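SAP-like pentraxin (Limulus polyphemus, PDB 3FLP) is a calcium-binding pentraxin lectin that assembles into doubly stacked heptameric rings and probably recognises sugar-bearing ligands in the horseshoe crab. Local coordinates at residues Leu22-Thr27 with Asn192-Met197. Sequence-based numbering, arbitrary orientation.
Sequences LRFMQT and NVISWM
F24 and I194 reach for each other from opposite sheets of the pentraxin sandwich, pointing head-on at each other. I194 is best followed outward from CB, where it splits into two branches that grip the same ring. The short branch, CG2 of I194, lies anti to the backbone N and ends 3.7 Å from CE2 of F24 and 4.0 Å from CZ of F24. The long branch leaves through CG1, which sits beside the backbone N (chi1 -72°), and then runs fully extended to CD1. The CD1 methyl of I194 stands 3.9 Å from the centroid of the F24 ring, only 2° off the ring normal: a CH-pi contact for which phenylalanine offers a wide apolar face. A beta-branched isoleucine suits the place because one methyl can cover the flat pi surface while the other packs on the same side of the ring, past its CE2–CZ rim.

W196 extends the contact toward L22. CD1 of L22 lies near the indole plane, 4.0 Å from CH2 of W196, with L22 running roughly perpendicular to W196; leucine's branched end sends one methyl to this edge. CZ of F24 more loosely approaches CZ3 of W196, at 4.5 Å. Tryptophan combines a broad apolar edge with one polar group, and its buried NE1 is satisfied by the carbonyl of V7.

All four side chains are buried. Across the interior, strand 21-24, paired with strands 139-142 and 201-204, faces strand 194-195, which joins strand 161-169 through a classic beta bulge where V193 and I194 face V168; F201 meets both aromatic rings, while I9 of strand 7-11 packs against L22 and W196.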
ATOM      1  N   LEU A  22      13.512 -37.149  27.688  1.00  8.29           N
ATOM      2  CA  LEU A  22      14.296 -36.060  27.133  1.00  7.87           C
ATOM      3  C   LEU A  22      15.092 -35.514  28.313  1.00  7.96           C
ATOM      4  O   LEU A  22      14.614 -35.539  29.449  1.00  6.09           O
ATOM      5  CB  LEU A  22      13.400 -34.937  26.604  1.00  6.79           C
ATOM      6  CG  LEU A  22      12.264 -35.230  25.624  1.00  6.96           C
ATOM      7  CD1 LEU A  22      11.669 -33.899  25.146  1.00  5.42           C
ATOM      8  CD2 LEU A  22      12.787 -36.023  24.448  1.00  5.88           C
ATOM      9  N   ARG A  23      16.302 -35.036  28.051  1.00  7.91           N
ATOM     10  CA  ARG A  23      17.122 -34.438  29.095  1.00  7.47           C
ATOM     11  C   ARG A  23      17.742 -33.196  28.477  1.00  6.92           C
ATOM     12  O   ARG A  23      18.463 -33.284  27.479  1.00  5.38           O
ATOM     13  CB  ARG A  23      18.232 -35.385  29.565  1.00  7.14           C
ATOM     14  CG  ARG A  23      19.016 -34.829  30.767  1.00  8.99           C
ATOM     15  CD  ARG A  23      20.171 -35.740  31.194  1.00 10.10           C
ATOM     16  NE  ARG A  23      21.305 -35.642  30.278  1.00 13.38           N
ATOM     17  CZ  ARG A  23      21.768 -36.646  29.541  1.00 14.66           C
ATOM     18  NH1 ARG A  23      21.201 -37.842  29.605  1.00 16.85           N
ATOM     19  NH2 ARG A  23      22.798 -36.454  28.732  1.00 16.06           N
ATOM     20  N   PHE A  24      17.454 -32.035  29.050  1.00  5.97           N
ATOM     21  CA  PHE A  24      18.015 -30.812  28.503  1.00  6.43           C
ATOM     22  C   PHE A  24      19.505 -30.723  28.773  1.00  6.52           C
ATOM     23  O   PHE A  24      19.971 -31.016  29.876  1.00  6.18           O
ATOM     24  CB  PHE A  24      17.268 -29.599  29.043  1.00  4.67           C
ATOM     25  CG  PHE A  24      15.910 -29.428  28.432  1.00  5.35           C
ATOM     26  CD1 PHE A  24      14.838 -30.200  28.863  1.00  5.23           C
ATOM     27  CD2 PHE A  24      15.719 -28.546  27.372  1.00  7.12           C
ATOM     28  CE1 PHE A  24      13.585 -30.100  28.246  1.00  7.74           C
ATOM     29  CE2 PHE A  24      14.466 -28.437  26.742  1.00  8.06           C
ATOM     30  CZ  PHE A  24      13.400 -29.220  27.184  1.00  7.98           C
ATOM     31  N   MET A  25      20.245 -30.340  27.739  1.00  8.26           N
ATOM     32  CA  MET A  25      21.697 -30.235  27.807  1.00  9.68           C
ATOM     33  C   MET A  25      22.216 -29.182  28.778  1.00  9.83           C
ATOM     34  O   MET A  25      23.240 -29.386  29.410  1.00 10.59           O
ATOM     35  CB  MET A  25      22.260 -29.964  26.409  1.00 10.77           C
ATOM     36  CG  MET A  25      21.999 -31.080  25.402  1.00 13.86           C
ATOM     37  SD  MET A  25      22.828 -32.621  25.871  1.00 19.59           S
ATOM     38  CE  MET A  25      24.518 -32.214  25.462  1.00 16.66           C
ATOM     39  N   GLN A  26      21.510 -28.061  28.898  1.00  8.89           N
ATOM     40  CA  GLN A  26      21.937 -26.992  29.785  1.00  9.18           C
ATOM     41  C   GLN A  26      21.161 -27.009  31.098  1.00 10.30           C
ATOM     42  O   GLN A  26      19.934 -27.125  31.106  1.00 10.44           O
ATOM     43  CB  GLN A  26      21.764 -25.638  29.075  1.00  9.73           C
ATOM     44  CG  GLN A  26      22.258 -24.428  29.854  1.00  8.87           C
ATOM     45  CD  GLN A  26      22.233 -23.148  29.026  1.00  8.58           C
ATOM     46  OE1 GLN A  26      21.410 -22.998  28.125  1.00 11.04           O
ATOM     47  NE2 GLN A  26      23.125 -22.214  29.339  1.00  6.57           N
ATOM     48  N   THR A  27      21.882 -26.915  32.212  1.00  9.72           N
ATOM     49  CA  THR A  27      21.231 -26.901  33.517  1.00  9.60           C
ATOM     50  C   THR A  27      20.598 -25.528  33.725  1.00  9.65           C
ATOM     51  O   THR A  27      21.009 -24.540  33.112  1.00  8.99           O
ATOM     52  CB  THR A  27      22.234 -27.184  34.665  1.00  9.59           C
ATOM     53  OG1 THR A  27      23.233 -26.158  34.702  1.00  9.52           O
ATOM     54  CG2 THR A  27      22.902 -28.532  34.463  1.00  5.75           C
ATOM     55  N   ASN A 192      11.674 -17.864  28.742  1.00  7.37           N
ATOM     56  CA  ASN A 192      13.031 -17.324  28.785  1.00  8.29           C
ATOM     57  C   ASN A 192      14.032 -18.328  29.372  1.00  8.39           C
ATOM     58  O   ASN A 192      15.230 -18.186  29.188  1.00  7.64           O
ATOM     59  CB  ASN A 192      13.071 -16.009  29.588  1.00  6.62           C
ATOM     60  CG  ASN A 192      12.884 -16.219  31.089  1.00  7.35           C
ATOM     61  OD1 ASN A 192      11.953 -16.899  31.532  1.00  9.05           O
ATOM     62  ND2 ASN A 192      13.762 -15.623  31.875  1.00  4.80           N
ATOM     63  N   VAL A 193      13.534 -19.333  30.085  1.00  8.70           N
ATOM     64  CA  VAL A 193      14.400 -20.356  30.669  1.00  8.09           C
ATOM     65  C   VAL A 193      14.513 -21.489  29.647  1.00  8.52           C
ATOM     66  O   VAL A 193      15.610 -21.891  29.266  1.00  6.89           O
ATOM     67  CB  VAL A 193      13.805 -20.884  31.991  1.00  9.19           C
ATOM     68  CG1 VAL A 193      14.676 -21.989  32.556  1.00  9.85           C
ATOM     69  CG2 VAL A 193      13.690 -19.745  32.991  1.00  9.58           C
ATOM     70  N   ILE A 194      13.365 -21.998  29.206  1.00  8.90           N
ATOM     71  CA  ILE A 194      13.322 -23.049  28.195  1.00  7.69           C
ATOM     72  C   ILE A 194      12.308 -22.651  27.131  1.00  7.48           C
ATOM     73  O   ILE A 194      11.160 -22.339  27.444  1.00  5.70           O
ATOM     74  CB  ILE A 194      12.882 -24.423  28.771  1.00  8.86           C
ATOM     75  CG1 ILE A 194      13.997 -25.025  29.627  1.00 10.43           C
ATOM     76  CG2 ILE A 194      12.541 -25.384  27.633  1.00  4.95           C
ATOM     77  CD1 ILE A 194      13.636 -26.383  30.216  1.00  9.14           C
ATOM     78  N   SER A 195      12.751 -22.636  25.879  1.00  6.48           N
ATOM     79  CA  SER A 195      11.880 -22.320  24.759  1.00  7.52           C
ATOM     80  C   SER A 195      11.889 -23.573  23.888  1.00  7.04           C
ATOM     81  O   SER A 195      12.943 -23.997  23.424  1.00  4.39           O
ATOM     82  CB  SER A 195      12.412 -21.118  23.974  1.00  8.66           C
ATOM     83  OG  SER A 195      11.597 -20.869  22.837  1.00 11.83           O
ATOM     84  N   TRP A 196      10.715 -24.166  23.690  1.00  6.91           N
ATOM     85  CA  TRP A 196      10.587 -25.390  22.914  1.00  7.65           C
ATOM     86  C   TRP A 196      11.361 -25.390  21.596  1.00  8.44           C
ATOM     87  O   TRP A 196      11.185 -24.510  20.758  1.00  7.72           O
ATOM     88  CB  TRP A 196       9.111 -25.674  22.633  1.00  9.66           C
ATOM     89  CG  TRP A 196       8.851 -27.056  22.085  1.00  7.84           C
ATOM     90  CD1 TRP A 196       8.086 -27.378  20.999  1.00  8.36           C
ATOM     91  CD2 TRP A 196       9.277 -28.300  22.655  1.00  8.28           C
ATOM     92  NE1 TRP A 196       7.999 -28.745  20.864  1.00  5.96           N
ATOM     93  CE2 TRP A 196       8.719 -29.335  21.869  1.00  7.61           C
ATOM     94  CE3 TRP A 196      10.070 -28.641  23.758  1.00  7.99           C
ATOM     95  CZ2 TRP A 196       8.927 -30.686  22.154  1.00  7.87           C
ATOM     96  CZ3 TRP A 196      10.278 -29.984  24.040  1.00  7.54           C
ATOM     97  CH2 TRP A 196       9.707 -30.991  23.241  1.00  8.77           C
ATOM     98  N   MET A 197      12.216 -26.395  21.434  1.00  9.52           N
ATOM     99  CA  MET A 197      13.028 -26.565  20.239  1.00 10.99           C
ATOM    100  C   MET A 197      14.112 -25.496  20.036  1.00 12.87           C
ATOM    101  O   MET A 197      14.751 -25.454  18.981  1.00 13.73           O
ATOM    102  CB  MET A 197      12.125 -26.646  19.000  1.00 11.25           C
ATOM    103  CG  MET A 197      11.088 -27.774  19.045  1.00 10.47           C
ATOM    104  SD  MET A 197      11.794 -29.422  19.367  1.00 12.97           S
ATOM    105  CE  MET A 197      12.629 -29.787  17.773  1.00 10.18           C
TER